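Local atomic coordinates of tubulin-specific chaperone, putative (Trypanosoma brucei, PDB entry 4B6M), a protein that is a putative tubulin-binding cofactor B, here represented by its CAP-Gly domain, and probably binds alpha-tubulin and microtubule plus ends. Residues R19-F25 against W37-D43; R28-L32 against T52-T56; E44-D50 against Q62-G66. One frame throughout, in Å; residues are numbered along the deposited sequence.

Interaction 1. Residues R19-F25 against W37-D43; sequences RLGSVRF and WVGVEFD. With FMT (formic acid), chain C.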
ATOM      1  N   ARG A  19       4.360   7.268   5.713  1.00 10.71           N
ATOM      2  CA  ARG A  19       3.289   7.573   4.795  1.00 10.51           C
ATOM      3  C   ARG A  19       2.027   6.848   5.231  1.00  9.88           C
ATOM      4  O   ARG A  19       1.986   5.620   5.399  1.00  9.99           O
ATOM      5  CB  ARG A  19       3.708   7.208   3.379  1.00  9.96           C
ATOM      6  CG  ARG A  19       4.910   7.985   2.866  1.00  9.75           C
ATOM      7  CD  ARG A  19       5.359   7.501   1.495  1.00 10.30           C
ATOM      8  NE  ARG A  19       5.840   6.119   1.531  1.00  9.61           N
ATOM      9  CZ  ARG A  19       5.767   5.293   0.487  1.00  9.15           C
ATOM     10  NH1 ARG A  19       5.218   5.718  -0.655  1.00  8.90           N
ATOM     11  NH2 ARG A  19       6.247   4.057   0.580  1.00  9.08           N
ATOM     12  N   LEU A  20       0.976   7.629   5.455  1.00  9.62           N
ATOM     13  CA  LEU A  20      -0.256   7.108   6.002  1.00  9.35           C
ATOM     14  C   LEU A  20      -1.157   6.461   4.943  1.00  8.52           C
ATOM     15  O   LEU A  20      -1.357   7.038   3.882  1.00  8.21           O
ATOM     16  CB  LEU A  20      -0.989   8.295   6.614  1.00 10.28           C
ATOM     17  CG  LEU A  20      -2.288   8.008   7.308  1.00 11.02           C
ATOM     18  CD1 LEU A  20      -2.079   6.962   8.384  1.00 11.62           C
ATOM     19  CD2 LEU A  20      -2.757   9.342   7.919  1.00 11.73           C
ATOM     20  N   GLY A  21      -1.702   5.276   5.213  1.00  8.00           N
ATOM     21  CA  GLY A  21      -2.661   4.689   4.232  1.00  8.05           C
ATOM     22  C   GLY A  21      -3.459   3.476   4.677  1.00  7.89           C
ATOM     23  O   GLY A  21      -3.505   3.144   5.860  1.00  8.00           O
ATOM     24  N   SER A  22      -4.105   2.824   3.712  1.00  7.80           N
ATOM     25  CA  SER A  22      -4.939   1.652   3.959  1.00  7.90           C
ATOM     26  C   SER A  22      -4.428   0.513   3.115  1.00  8.19           C
ATOM     27  O   SER A  22      -4.163   0.705   1.920  1.00  8.24           O
ATOM     28  CB  SER A  22      -6.383   1.946   3.544  1.00  8.58           C
ATOM     29  OG  SER A  22      -6.924   2.974   4.371  1.00  9.45           O
ATOM     30  N   VAL A  23      -4.318  -0.668   3.720  1.00  8.06           N
ATOM     31  CA  VAL A  23      -3.932  -1.875   2.983  1.00  8.08           C
ATOM     32  C   VAL A  23      -5.068  -2.334   2.059  1.00  8.38           C
ATOM     33  O   VAL A  23      -6.178  -2.639   2.508  1.00  8.40           O
ATOM     34  CB  VAL A  23      -3.560  -3.020   3.942  1.00  8.00           C
ATOM     35  CG1 VAL A  23      -3.240  -4.308   3.188  1.00  8.10           C
ATOM     36  CG2 VAL A  23      -2.367  -2.589   4.811  1.00  8.29           C
ATOM     37  N   ARG A  24      -4.764  -2.399   0.763  1.00  8.42           N
ATOM     38  CA  ARG A  24      -5.740  -2.820  -0.244  1.00  8.95           C
ATOM     39  C   ARG A  24      -5.494  -4.220  -0.816  1.00  9.13           C
ATOM     40  O   ARG A  24      -6.372  -4.795  -1.443  1.00 10.19           O
ATOM     41  CB  ARG A  24      -5.724  -1.829  -1.391  1.00  9.29           C
ATOM     42  CG  ARG A  24      -6.137  -0.424  -1.027  1.00  9.59           C
ATOM     43  CD  ARG A  24      -7.440  -0.401  -0.259  1.00 10.74           C
ATOM     44  NE  ARG A  24      -7.916   0.970  -0.146  1.00 11.95           N
ATOM     45  CZ  ARG A  24      -8.763   1.400   0.790  1.00 13.17           C
ATOM     46  NH1 ARG A  24      -9.240   0.568   1.712  1.00 13.25           N
ATOM     47  NH2 ARG A  24      -9.131   2.669   0.802  1.00 13.63           N
ATOM     48  N   PHE A  25      -4.314  -4.780  -0.577  1.00  8.97           N
ATOM     49  CA  PHE A  25      -3.905  -6.038  -1.184  1.00  8.97           C
ATOM     50  C   PHE A  25      -2.774  -6.622  -0.352  1.00  9.41           C
ATOM     51  O   PHE A  25      -1.921  -5.887   0.103  1.00  9.44           O
ATOM     52  CB  PHE A  25      -3.397  -5.794  -2.613  1.00  8.91           C
ATOM     53  CG  PHE A  25      -2.755  -6.994  -3.246  1.00  8.48           C
ATOM     54  CD1 PHE A  25      -3.535  -8.002  -3.800  1.00  8.79           C
ATOM     55  CD2 PHE A  25      -1.363  -7.128  -3.279  1.00  8.63           C
ATOM     56  CE1 PHE A  25      -2.947  -9.124  -4.377  1.00  8.67           C
ATOM     57  CE2 PHE A  25      -0.769  -8.243  -3.845  1.00  8.59           C
ATOM     58  CZ  PHE A  25      -1.565  -9.247  -4.402  1.00  8.72           C
ATOM     59  N   TRP A  37       3.876  -9.203  -1.201  1.00  9.72           N
ATOM     60  CA  TRP A  37       3.738  -7.747  -1.367  1.00  8.31           C
ATOM     61  C   TRP A  37       2.501  -7.231  -0.694  1.00  7.58           C
ATOM     62  O   TRP A  37       1.483  -7.926  -0.558  1.00  8.29           O
ATOM     63  CB  TRP A  37       3.643  -7.395  -2.851  1.00  8.09           C
ATOM     64  CG  TRP A  37       4.942  -7.624  -3.569  1.00  8.30           C
ATOM     65  CD1 TRP A  37       5.345  -8.770  -4.252  1.00  8.44           C
ATOM     66  CD2 TRP A  37       6.082  -6.710  -3.648  1.00  8.24           C
ATOM     67  NE1 TRP A  37       6.628  -8.621  -4.732  1.00  8.80           N
ATOM     68  CE2 TRP A  37       7.125  -7.411  -4.402  1.00  8.60           C
ATOM     69  CE3 TRP A  37       6.336  -5.422  -3.177  1.00  8.25           C
ATOM     70  CZ2 TRP A  37       8.350  -6.817  -4.675  1.00  8.67           C
ATOM     71  CZ3 TRP A  37       7.584  -4.842  -3.443  1.00  8.53           C
ATOM     72  CH2 TRP A  37       8.554  -5.524  -4.197  1.00  8.52           C
ATOM     73  N   VAL A  38       2.560  -5.962  -0.300  1.00  6.53           N
ATOM     74  CA  VAL A  38       1.412  -5.290   0.285  1.00  6.41           C
ATOM     75  C   VAL A  38       1.018  -4.117  -0.612  1.00  6.17           C
ATOM     76  O   VAL A  38       1.837  -3.228  -0.909  1.00  6.16           O
ATOM     77  CB  VAL A  38       1.744  -4.789   1.716  1.00  6.15           C
ATOM     78  CG1 VAL A  38       0.507  -4.172   2.363  1.00  6.38           C
ATOM     79  CG2 VAL A  38       2.268  -5.944   2.587  1.00  6.66           C
ATOM     80  N   GLY A  39      -0.218  -4.126  -1.106  1.00  5.84           N
ATOM     81  CA  GLY A  39      -0.713  -2.998  -1.896  1.00  6.07           C
ATOM     82  C   GLY A  39      -1.319  -1.987  -0.958  1.00  6.18           C
ATOM     83  O   GLY A  39      -2.224  -2.360  -0.213  1.00  6.43           O
ATOM     84  N   VAL A  40      -0.854  -0.741  -0.998  1.00  6.07           N
ATOM     85  CA  VAL A  40      -1.355   0.297  -0.085  1.00  6.39           C
ATOM     86  C   VAL A  40      -1.957   1.443  -0.875  1.00  6.74           C
ATOM     87  O   VAL A  40      -1.389   1.873  -1.887  1.00  6.73           O
ATOM     88  CB  VAL A  40      -0.230   0.834   0.834  1.00  6.38           C
ATOM     89  CG1 VAL A  40      -0.723   2.019   1.653  1.00  6.69           C
ATOM     90  CG2 VAL A  40       0.293  -0.254   1.756  1.00  6.17           C
ATOM     91  N   GLU A  41      -3.110   1.941  -0.420  1.00  7.29           N
ATOM     92  CA  GLU A  41      -3.622   3.203  -0.924  1.00  7.89           C
ATOM     93  C   GLU A  41      -3.337   4.277   0.114  1.00  8.18           C
ATOM     94  O   GLU A  41      -3.855   4.242   1.250  1.00  8.13           O
ATOM     95  CB  GLU A  41      -5.119   3.122  -1.195  1.00  8.89           C
ATOM     96  CG  GLU A  41      -5.676   4.439  -1.676  1.00  9.88           C
ATOM     97  CD  GLU A  41      -7.160   4.371  -1.978  1.00 11.51           C
ATOM     98  OE1 GLU A  41      -7.756   3.275  -1.857  1.00 12.45           O
ATOM     99  OE2 GLU A  41      -7.713   5.422  -2.316  1.00 13.50           O
ATOM    100  N   PHE A  42      -2.512   5.237  -0.268  1.00  7.95           N
ATOM    101  CA  PHE A  42      -2.149   6.319   0.629  1.00  8.20           C
ATOM    102  C   PHE A  42      -3.229   7.379   0.701  1.00  8.77           C
ATOM    103  O   PHE A  42      -4.027   7.546  -0.236  1.00  8.65           O
ATOM    104  CB  PHE A  42      -0.808   6.917   0.208  1.00  8.13           C
ATOM    105  CG  PHE A  42       0.317   5.934   0.288  1.00  8.28           C
ATOM    106  CD1 PHE A  42       0.839   5.596   1.529  1.00  8.05           C
ATOM    107  CD2 PHE A  42       0.825   5.311  -0.850  1.00  7.94           C
ATOM    108  CE1 PHE A  42       1.854   4.665   1.642  1.00  8.23           C
ATOM    109  CE2 PHE A  42       1.864   4.390  -0.747  1.00  8.42           C
ATOM    110  CZ  PHE A  42       2.372   4.056   0.508  1.00  8.07           C
ATOM    111  N   ASP A  43      -3.251   8.086   1.832  1.00  9.32           N
ATOM    112  CA  ASP A  43      -4.174   9.183   2.001  1.00 10.11           C
ATOM    113  C   ASP A  43      -3.806  10.373   1.131  1.00 10.11           C
ATOM    114  O   ASP A  43      -4.695  11.072   0.622  1.00 11.07           O
ATOM    115  CB  ASP A  43      -4.204   9.619   3.456  1.00 10.19           C
ATOM    116  CG  ASP A  43      -4.868   8.610   4.370  1.00 11.34           C
ATOM    117  OD1 ASP A  43      -5.247   7.502   3.940  1.00 10.85           O
ATOM    118  OD2 ASP A  43      -4.990   8.928   5.574  1.00 12.70           O
TER
HETATM  119  C   FMT C1233       5.465   2.891  -2.771  1.00  8.39           C
HETATM  120  O1  FMT C1233       6.288   2.588  -1.890  1.00 11.36           O
HETATM  121  O2  FMT C1233       4.805   3.899  -2.810  1.00  9.66           O
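Strands 19-25 and 37-42 form an antiparallel beta hairpin, strongly twisted, with short-segment axes 4.4 Å apart at closest and their directions at 137°. At its start, Phe42 CZ sits over one face of the Arg19 guanidinium, 3.5 Å from its NH1, and Arg19 grips a formate, probably from the crystallisation liquor, through two hydrogen bonds, NH1 to O2 and NH2 to O1, both 2.9 Å. Its NH1 also bonds to Val46 O. Leu20 O receives Asp43 N at 3.0 Å, closing the ladder at this end. Gly21 faces Phe42 in a non-hydrogen-bonded pair so tight (CA-CA 4.0 Å) that a CB here would collide with Glu41 O and Val40 CG1. Ser22 and Glu41 then exchange both backbone bonds, Ser22 N to Glu41 O at 2.9 Å and Glu41 N to Ser22 O at 2.8 Å. Val23 pairs with Val40, and its CG1 meets Val38 CG1 at 3.8 Å. Next the register slips by one in a classic beta bulge: Gly39 O accepts Arg24 N at 2.7 Å and, weakly, Phe25 N at 3.2 Å, while Gly39 N returns to Phe25 O at 2.7 Å. A side chain on Gly39 would run into Phe25 CB. The bulge carries the Arg24 side chain to Glu41, where NE (2.9 Å) and NH2 (3.1 Å) share OE1 in a salt bridge. In this SH3-like CAP-Gly fold the hairpin lies inside the main antiparallel sheet: strand 11-14 flanks 19-26, with Arg11 reaching Ser22 and Asp43, and strand 66-69 flanks 36-42.

Interaction 2. Residues R28-L32 against T52-T56; sequences RVASL and TVKGT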
ATOM      1  N   ARG A  28       1.248 -12.450  -3.414  1.00 16.67           N
ATOM      2  CA  ARG A  28       2.374 -12.568  -4.321  1.00 18.98           C
ATOM      3  C   ARG A  28       2.025 -11.839  -5.605  1.00 17.74           C
ATOM      4  O   ARG A  28       0.849 -11.777  -5.973  1.00 19.51           O
ATOM      5  CB  ARG A  28       2.626 -14.039  -4.645  1.00 21.90           C
ATOM      6  CG  ARG A  28       2.808 -14.915  -3.428  1.00 26.09           C
ATOM      7  CD  ARG A  28       2.877 -16.401  -3.790  1.00 28.62           C
ATOM      8  NE  ARG A  28       3.658 -17.136  -2.794  1.00 32.42           N
ATOM      9  CZ  ARG A  28       4.990 -17.154  -2.755  1.00 33.85           C
ATOM     10  NH1 ARG A  28       5.692 -16.496  -3.671  1.00 33.34           N
ATOM     11  NH2 ARG A  28       5.624 -17.839  -1.812  1.00 36.04           N
ATOM     12  N   VAL A  29       3.040 -11.280  -6.258  1.00 17.90           N
ATOM     13  CA  VAL A  29       2.888 -10.589  -7.548  1.00 17.62           C
ATOM     14  C   VAL A  29       4.111 -10.895  -8.424  1.00 18.53           C
ATOM     15  O   VAL A  29       5.178 -10.266  -8.280  1.00 17.63           O
ATOM     16  CB  VAL A  29       2.780  -9.058  -7.390  1.00 17.72           C
ATOM     17  CG1 VAL A  29       2.470  -8.398  -8.731  1.00 17.62           C
ATOM     18  CG2 VAL A  29       1.731  -8.679  -6.339  1.00 16.35           C
ATOM     19  N   ALA A  30       3.941 -11.834  -9.349  1.00 19.39           N
ATOM     20  CA  ALA A  30       5.072 -12.348 -10.146  1.00 19.87           C
ATOM     21  C   ALA A  30       5.770 -11.311 -11.031  1.00 19.99           C
ATOM     22  O   ALA A  30       6.989 -11.355 -11.229  1.00 19.73           O
ATOM     23  CB  ALA A  30       4.634 -13.536 -10.972  1.00 19.81           C
ATOM     24  N   SER A  31       4.995 -10.373 -11.559  1.00 18.62           N
ATOM     25  CA  SER A  31       5.539  -9.325 -12.394  1.00 18.20           C
ATOM     26  C   SER A  31       6.296  -8.226 -11.638  1.00 17.56           C
ATOM     27  O   SER A  31       6.800  -7.275 -12.253  1.00 17.60           O
ATOM     28  CB  SER A  31       4.421  -8.721 -13.242  1.00 19.15           C
ATOM     29  OG  SER A  31       3.280  -8.496 -12.435  1.00 19.78           O
ATOM     30  N   LEU A  32       6.370  -8.345 -10.312  1.00 16.15           N
ATOM     31  CA  LEU A  32       7.245  -7.467  -9.550  1.00 15.91           C
ATOM     32  C   LEU A  32       8.560  -8.209  -9.261  1.00 16.05           C
ATOM     33  O   LEU A  32       9.401  -8.367 -10.162  1.00 16.86           O
ATOM     34  CB  LEU A  32       6.547  -6.929  -8.286  1.00 15.41           C
ATOM     35  CG  LEU A  32       5.504  -5.822  -8.506  1.00 14.96           C
ATOM     36  CD1 LEU A  32       4.862  -5.455  -7.173  1.00 14.16           C
ATOM     37  CD2 LEU A  32       6.103  -4.598  -9.197  1.00 14.10           C
ATOM     38  N   THR A  52      -1.349  -0.602 -10.173  1.00 10.03           N
ATOM     39  CA  THR A  52      -1.088  -1.490 -11.312  1.00 10.74           C
ATOM     40  C   THR A  52       0.378  -1.932 -11.362  1.00 11.52           C
ATOM     41  O   THR A  52       1.248  -1.296 -10.739  1.00 12.14           O
ATOM     42  CB  THR A  52      -1.440  -0.813 -12.646  1.00 10.59           C
ATOM     43  OG1 THR A  52      -0.506   0.239 -12.912  1.00 10.34           O
ATOM     44  CG2 THR A  52      -2.842  -0.247 -12.633  1.00 10.65           C
ATOM     45  N   VAL A  53       0.639  -3.014 -12.104  1.00 12.21           N
ATOM     46  CA  VAL A  53       1.988  -3.508 -12.403  1.00 13.25           C
ATOM     47  C   VAL A  53       2.139  -3.710 -13.910  1.00 14.39           C
ATOM     48  O   VAL A  53       1.427  -4.535 -14.500  1.00 14.34           O
ATOM     49  CB  VAL A  53       2.321  -4.845 -11.694  1.00 13.65           C
ATOM     50  CG1 VAL A  53       3.748  -5.245 -12.049  1.00 14.09           C
ATOM     51  CG2 VAL A  53       2.165  -4.697 -10.183  1.00 13.79           C
ATOM     52  N   LYS A  54       3.047  -2.950 -14.520  1.00 15.28           N
ATOM     53  CA  LYS A  54       3.184  -2.886 -15.991  1.00 16.79           C
ATOM     54  C   LYS A  54       1.828  -2.792 -16.717  1.00 16.52           C
ATOM     55  O   LYS A  54       1.616  -3.430 -17.769  1.00 16.74           O
ATOM     56  CB  LYS A  54       4.024  -4.051 -16.502  1.00 19.13           C
ATOM     57  CG  LYS A  54       5.516  -3.828 -16.344  1.00 20.58           C
ATOM     58  CD  LYS A  54       6.296  -5.074 -16.718  1.00 22.21           C
ATOM     59  CE  LYS A  54       6.316  -6.072 -15.572  1.00 23.82           C
ATOM     60  NZ  LYS A  54       7.136  -5.581 -14.423  1.00 25.39           N
ATOM     61  N   GLY A  55       0.938  -1.979 -16.156  1.00 14.87           N
ATOM     62  CA  GLY A  55      -0.401  -1.762 -16.688  1.00 14.30           C
ATOM     63  C   GLY A  55      -1.505  -2.632 -16.128  1.00 13.38           C
ATOM     64  O   GLY A  55      -2.671  -2.259 -16.170  1.00 14.45           O
ATOM     65  N   THR A  56      -1.157  -3.801 -15.611  1.00 12.72           N
ATOM     66  CA  THR A  56      -2.170  -4.727 -15.110  1.00 12.32           C
ATOM     67  C   THR A  56      -2.623  -4.355 -13.700  1.00 12.02           C
ATOM     68  O   THR A  56      -1.803  -4.241 -12.786  1.00 12.22           O
ATOM     69  CB  THR A  56      -1.681  -6.195 -15.189  1.00 12.67           C
ATOM     70  OG1 THR A  56      -1.351  -6.513 -16.559  1.00 12.77           O
ATOM     71  CG2 THR A  56      -2.734  -7.132 -14.670  1.00 13.29           C
TER
HETATM   72  O   HOH W   1       1.940  -7.257 -14.631  1.00 21.77           O
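Two tight turns meet here without any backbone-to-backbone pairing. Val29 to Leu32 is a type I turn, closed by Leu32 N to Val29 O at 3.0 Å. Val53 to Thr56 is a type I' turn of the kind that closes two-residue beta hairpins: Val53 N to Thr56 O is 2.8 Å and Thr56 N to Val53 O 2.9 Å, with Lys54 and Gly55 both at positive phi. The backbones stay well separated, the nearest CA atoms, those of Ser31 and Val53, being 6.8 Å apart, so side chains span the gap. Val53 is the apolar centre: its CG2 touches Val29 CG1 at 4.0 Å, and its CG1 meets Leu32 CD2 at 3.8 Å and Ser31 OG at 3.3 Å. Polar links border this small patch. The Lys54 side chain reaches across, so that NZ donates to Ser31 O at 2.8 Å, and a water 2.9 Å from Ser31 OG donates to Val53 O at 2.8 Å. Toward the main sheet the patch continues into two large aromatics, Trp37 of strand 36-42 against Val29 and Leu32, and Phe68 of strand 66-69 against Leu32 and Val53; the small hairpin 52-57 is thus joined to the loop between strands 19-26 and 36-42.

Interaction 3. Residues E44-D50 against Q62-G66; sequences EPVGKGD and QPNYG. With FMT (formic acid), chain C.
Residues 47-50 open the sequence GKGDG, this domain's version of the GKNDG signature with which CAP-Gly domains typically recognise acidic, aromatic-ended tails. Segment 44-50 is an irregular loop with Pro45 at the centre of an inverse gamma turn (Val46 N to Glu44 O 2.7 Å); Gln62 to Tyr65 forms a type II turn (Tyr65 N to Gln62 O 3.1 Å), with Asn64 at phi/psi 80/2. Gly49 and Gly66 make a single antiparallel hydrogen-bonded bridge, CA-CA 4.8 Å, with Gly49 N to Gly66 O at 2.7 Å and Gly66 N to Gly49 O at 3.0 Å. Tyr65 shares Gly49 as partner in a classic bulge. Asn64 O accepts Gly47 N at 2.9 Å; Asn64 N reaches Gly49 O only weakly, 3.0 Å. A CB on Gly47 would clash with Gly66 O.

Tyr65 is m (chi1 -68°, chi2 87°), bringing its ring face to Pro45 CB, 4.0 Å from the centroid in a CH-pi contact. Asp50 is p (65°), its CB 3.6 Å from Pro63 CA and OD1 bonded to Thr52 OG1. Lys48 N donates to formate O2 at 3.0 Å. Asn64 is m (chi1 -55°, chi2 -58°), and a water donates to its OD1 at 3.2 Å and to Lys48 O at 2.8 Å.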
ATOM      1  N   GLU A  44      -2.503  10.582   0.952  1.00 10.01           N
ATOM      2  CA  GLU A  44      -1.913  11.691   0.222  1.00 10.29           C
ATOM      3  C   GLU A  44      -1.218  11.131  -1.024  1.00 10.27           C
ATOM      4  O   GLU A  44      -0.921   9.935  -1.082  1.00  9.77           O
ATOM      5  CB  GLU A  44      -0.934  12.437   1.137  1.00 10.95           C
ATOM      6  CG  GLU A  44      -1.671  12.894   2.395  1.00 12.49           C
ATOM      7  CD  GLU A  44      -0.989  13.974   3.232  1.00 13.73           C
ATOM      8  OE1 GLU A  44      -0.039  14.612   2.766  1.00 15.21           O
ATOM      9  OE2 GLU A  44      -1.475  14.206   4.362  1.00 15.67           O
ATOM     10  N   PRO A  45      -0.977  11.977  -2.021  1.00 10.22           N
ATOM     11  CA  PRO A  45      -0.447  11.426  -3.270  1.00  9.97           C
ATOM     12  C   PRO A  45       1.077  11.189  -3.229  1.00 10.15           C
ATOM     13  O   PRO A  45       1.859  11.784  -3.986  1.00  9.95           O
ATOM     14  CB  PRO A  45      -0.889  12.452  -4.323  1.00 10.20           C
ATOM     15  CG  PRO A  45      -1.046  13.726  -3.540  1.00 10.36           C
ATOM     16  CD  PRO A  45      -1.575  13.309  -2.206  1.00 10.11           C
ATOM     17  N   VAL A  46       1.457  10.256  -2.346  1.00  9.16           N
ATOM     18  CA  VAL A  46       2.846   9.900  -2.058  1.00  9.47           C
ATOM     19  C   VAL A  46       3.196   8.479  -2.525  1.00  9.41           C
ATOM     20  O   VAL A  46       4.272   7.949  -2.218  1.00  9.94           O
ATOM     21  CB  VAL A  46       3.187  10.091  -0.548  1.00  9.02           C
ATOM     22  CG1 VAL A  46       3.164  11.582  -0.168  1.00  9.42           C
ATOM     23  CG2 VAL A  46       2.299   9.213   0.349  1.00  9.69           C
ATOM     24  N   GLY A  47       2.276   7.837  -3.232  1.00  9.76           N
ATOM     25  CA  GLY A  47       2.560   6.501  -3.734  1.00  9.65           C
ATOM     26  C   GLY A  47       3.387   6.574  -5.005  1.00  9.80           C
ATOM     27  O   GLY A  47       3.174   7.449  -5.824  1.00 10.34           O
ATOM     28  N   LYS A  48       4.296   5.619  -5.196  1.00  9.55           N
ATOM     29  CA  LYS A  48       5.013   5.475  -6.446  1.00  8.95           C
ATOM     30  C   LYS A  48       4.118   5.156  -7.658  1.00  8.66           C
ATOM     31  O   LYS A  48       4.536   5.354  -8.791  1.00  9.17           O
ATOM     32  CB  LYS A  48       6.031   4.330  -6.309  1.00  8.92           C
ATOM     33  CG  LYS A  48       7.173   4.659  -5.371  1.00  9.77           C
ATOM     34  CD  LYS A  48       8.037   5.736  -5.997  1.00 10.41           C
ATOM     35  CE  LYS A  48       9.153   6.145  -5.065  1.00 10.81           C
ATOM     36  NZ  LYS A  48      10.209   5.083  -4.987  1.00 12.36           N
ATOM     37  N   GLY A  49       2.925   4.607  -7.437  1.00  8.10           N
ATOM     38  CA  GLY A  49       2.091   4.150  -8.542  1.00  8.09           C
ATOM     39  C   GLY A  49       0.611   4.365  -8.342  1.00  8.00           C
ATOM     40  O   GLY A  49       0.181   5.297  -7.662  1.00  7.67           O
ATOM     41  N   ASP A  50      -0.164   3.503  -9.006  1.00  8.22           N
ATOM     42  CA  ASP A  50      -1.615   3.634  -9.073  1.00  8.98           C
ATOM     43  C   ASP A  50      -2.291   2.284  -8.885  1.00  8.73           C
ATOM     44  O   ASP A  50      -3.418   2.098  -9.327  1.00  8.67           O
ATOM     45  CB  ASP A  50      -1.995   4.227 -10.444  1.00  9.56           C
ATOM     46  CG  ASP A  50      -1.648   3.301 -11.610  1.00 10.57           C
ATOM     47  OD1 ASP A  50      -1.017   2.259 -11.394  1.00 10.17           O
ATOM     48  OD2 ASP A  50      -2.036   3.630 -12.758  1.00 12.52           O
ATOM     49  N   GLN A  62      -6.241   5.315  -7.485  0.70 12.91           N
ATOM     50  CA  GLN A  62      -6.018   6.410  -8.387  0.70 13.13           C
ATOM     51  C   GLN A  62      -4.534   6.778  -8.493  0.70 12.07           C
ATOM     52  O   GLN A  62      -3.750   6.493  -7.590  0.70 11.35           O
ATOM     53  CB  GLN A  62      -6.933   7.552  -7.986  0.70 14.65           C
ATOM     54  CG  GLN A  62      -8.387   7.083  -8.056  0.70 16.04           C
ATOM     55  CD  GLN A  62      -9.349   8.045  -7.419  0.70 17.91           C
ATOM     56  OE1 GLN A  62      -8.932   9.025  -6.812  0.70 19.33           O
ATOM     57  NE2 GLN A  62     -10.648   7.789  -7.572  0.70 18.84           N
ATOM     58  N   PRO A  63      -4.124   7.356  -9.628  1.00 11.61           N
ATOM     59  CA  PRO A  63      -2.705   7.660  -9.816  1.00 10.80           C
ATOM     60  C   PRO A  63      -2.094   8.471  -8.678  1.00 10.49           C
ATOM     61  O   PRO A  63      -2.732   9.390  -8.150  1.00 11.04           O
ATOM     62  CB  PRO A  63      -2.667   8.441 -11.147  1.00 10.84           C
ATOM     63  CG  PRO A  63      -3.865   7.923 -11.880  1.00 10.88           C
ATOM     64  CD  PRO A  63      -4.916   7.765 -10.810  1.00 11.33           C
ATOM     65  N   ASN A  64      -0.884   8.072  -8.287  1.00  9.65           N
ATOM     66  CA  ASN A  64      -0.092   8.716  -7.227  1.00  9.87           C
ATOM     67  C   ASN A  64      -0.484   8.339  -5.816  1.00  9.46           C
ATOM     68  O   ASN A  64       0.149   8.852  -4.879  1.00  9.71           O
ATOM     69  CB  ASN A  64      -0.019  10.230  -7.385  1.00 10.14           C
ATOM     70  CG  ASN A  64       0.498  10.616  -8.743  1.00 10.55           C
ATOM     71  OD1 ASN A  64       1.585  10.223  -9.115  1.00 12.16           O
ATOM     72  ND2 ASN A  64      -0.326  11.305  -9.526  1.00 10.47           N
ATOM     73  N   TYR A  65      -1.464   7.442  -5.680  1.00  9.80           N
ATOM     74  CA  TYR A  65      -1.921   6.981  -4.343  1.00 10.08           C
ATOM     75  C   TYR A  65      -1.586   5.556  -4.030  1.00 10.42           C
ATOM     76  O   TYR A  65      -1.885   5.088  -2.917  1.00 10.43           O
ATOM     77  CB  TYR A  65      -3.443   7.154  -4.156  1.00 10.37           C
ATOM     78  CG  TYR A  65      -3.761   8.599  -4.109  1.00 10.09           C
ATOM     79  CD1 TYR A  65      -4.001   9.294  -5.289  1.00 10.55           C
ATOM     80  CD2 TYR A  65      -3.770   9.294  -2.893  1.00 10.42           C
ATOM     81  CE1 TYR A  65      -4.231  10.662  -5.264  1.00 10.96           C
ATOM     82  CE2 TYR A  65      -4.001  10.652  -2.861  1.00 10.56           C
ATOM     83  CZ  TYR A  65      -4.260  11.316  -4.064  1.00 10.71           C
ATOM     84  OH  TYR A  65      -4.488  12.664  -4.031  1.00 10.61           O
ATOM     85  N   GLY A  66      -1.003   4.854  -4.996  1.00  9.95           N
ATOM     86  CA  GLY A  66      -0.801   3.422  -4.849  1.00  8.99           C
ATOM     87  C   GLY A  66       0.643   3.049  -4.640  1.00  8.80           C
ATOM     88  O   GLY A  66       1.559   3.585  -5.284  1.00  8.83           O
TER
HETATM   89  C   FMT C1233       5.465   2.891  -2.771  1.00  8.39           C
HETATM   90  O1  FMT C1233       6.288   2.588  -1.890  1.00 11.36           O
HETATM   91  O2  FMT C1233       4.805   3.899  -2.810  1.00  9.66           O
HETATM   92  O   HOH W   2       3.352   7.686  -9.788  1.00 18.70           O

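Interactions 1 and 3 adjoin, their centres about 9 Å apart: the chain runs directly from Asp43 into Glu44, and Phe42 N probably bonds to Tyr65 O at 2.7 Å. One formate joins them, held by the Arg19 guanidinium and by Lys48 N; it may mark a carboxylate-sized site beside the GKGDG loop, though it probably comes from the crystallisation liquor. Interaction 2 lies farther off, its centre about 16 Å from that of interaction 1 and about 15 Å from that of interaction 3. It meets interaction 1 through Trp37, whose CD2 is 3.9 Å from Leu32 CD1, and interaction 3 through chain continuity, residues 44-50 leading into 52-56.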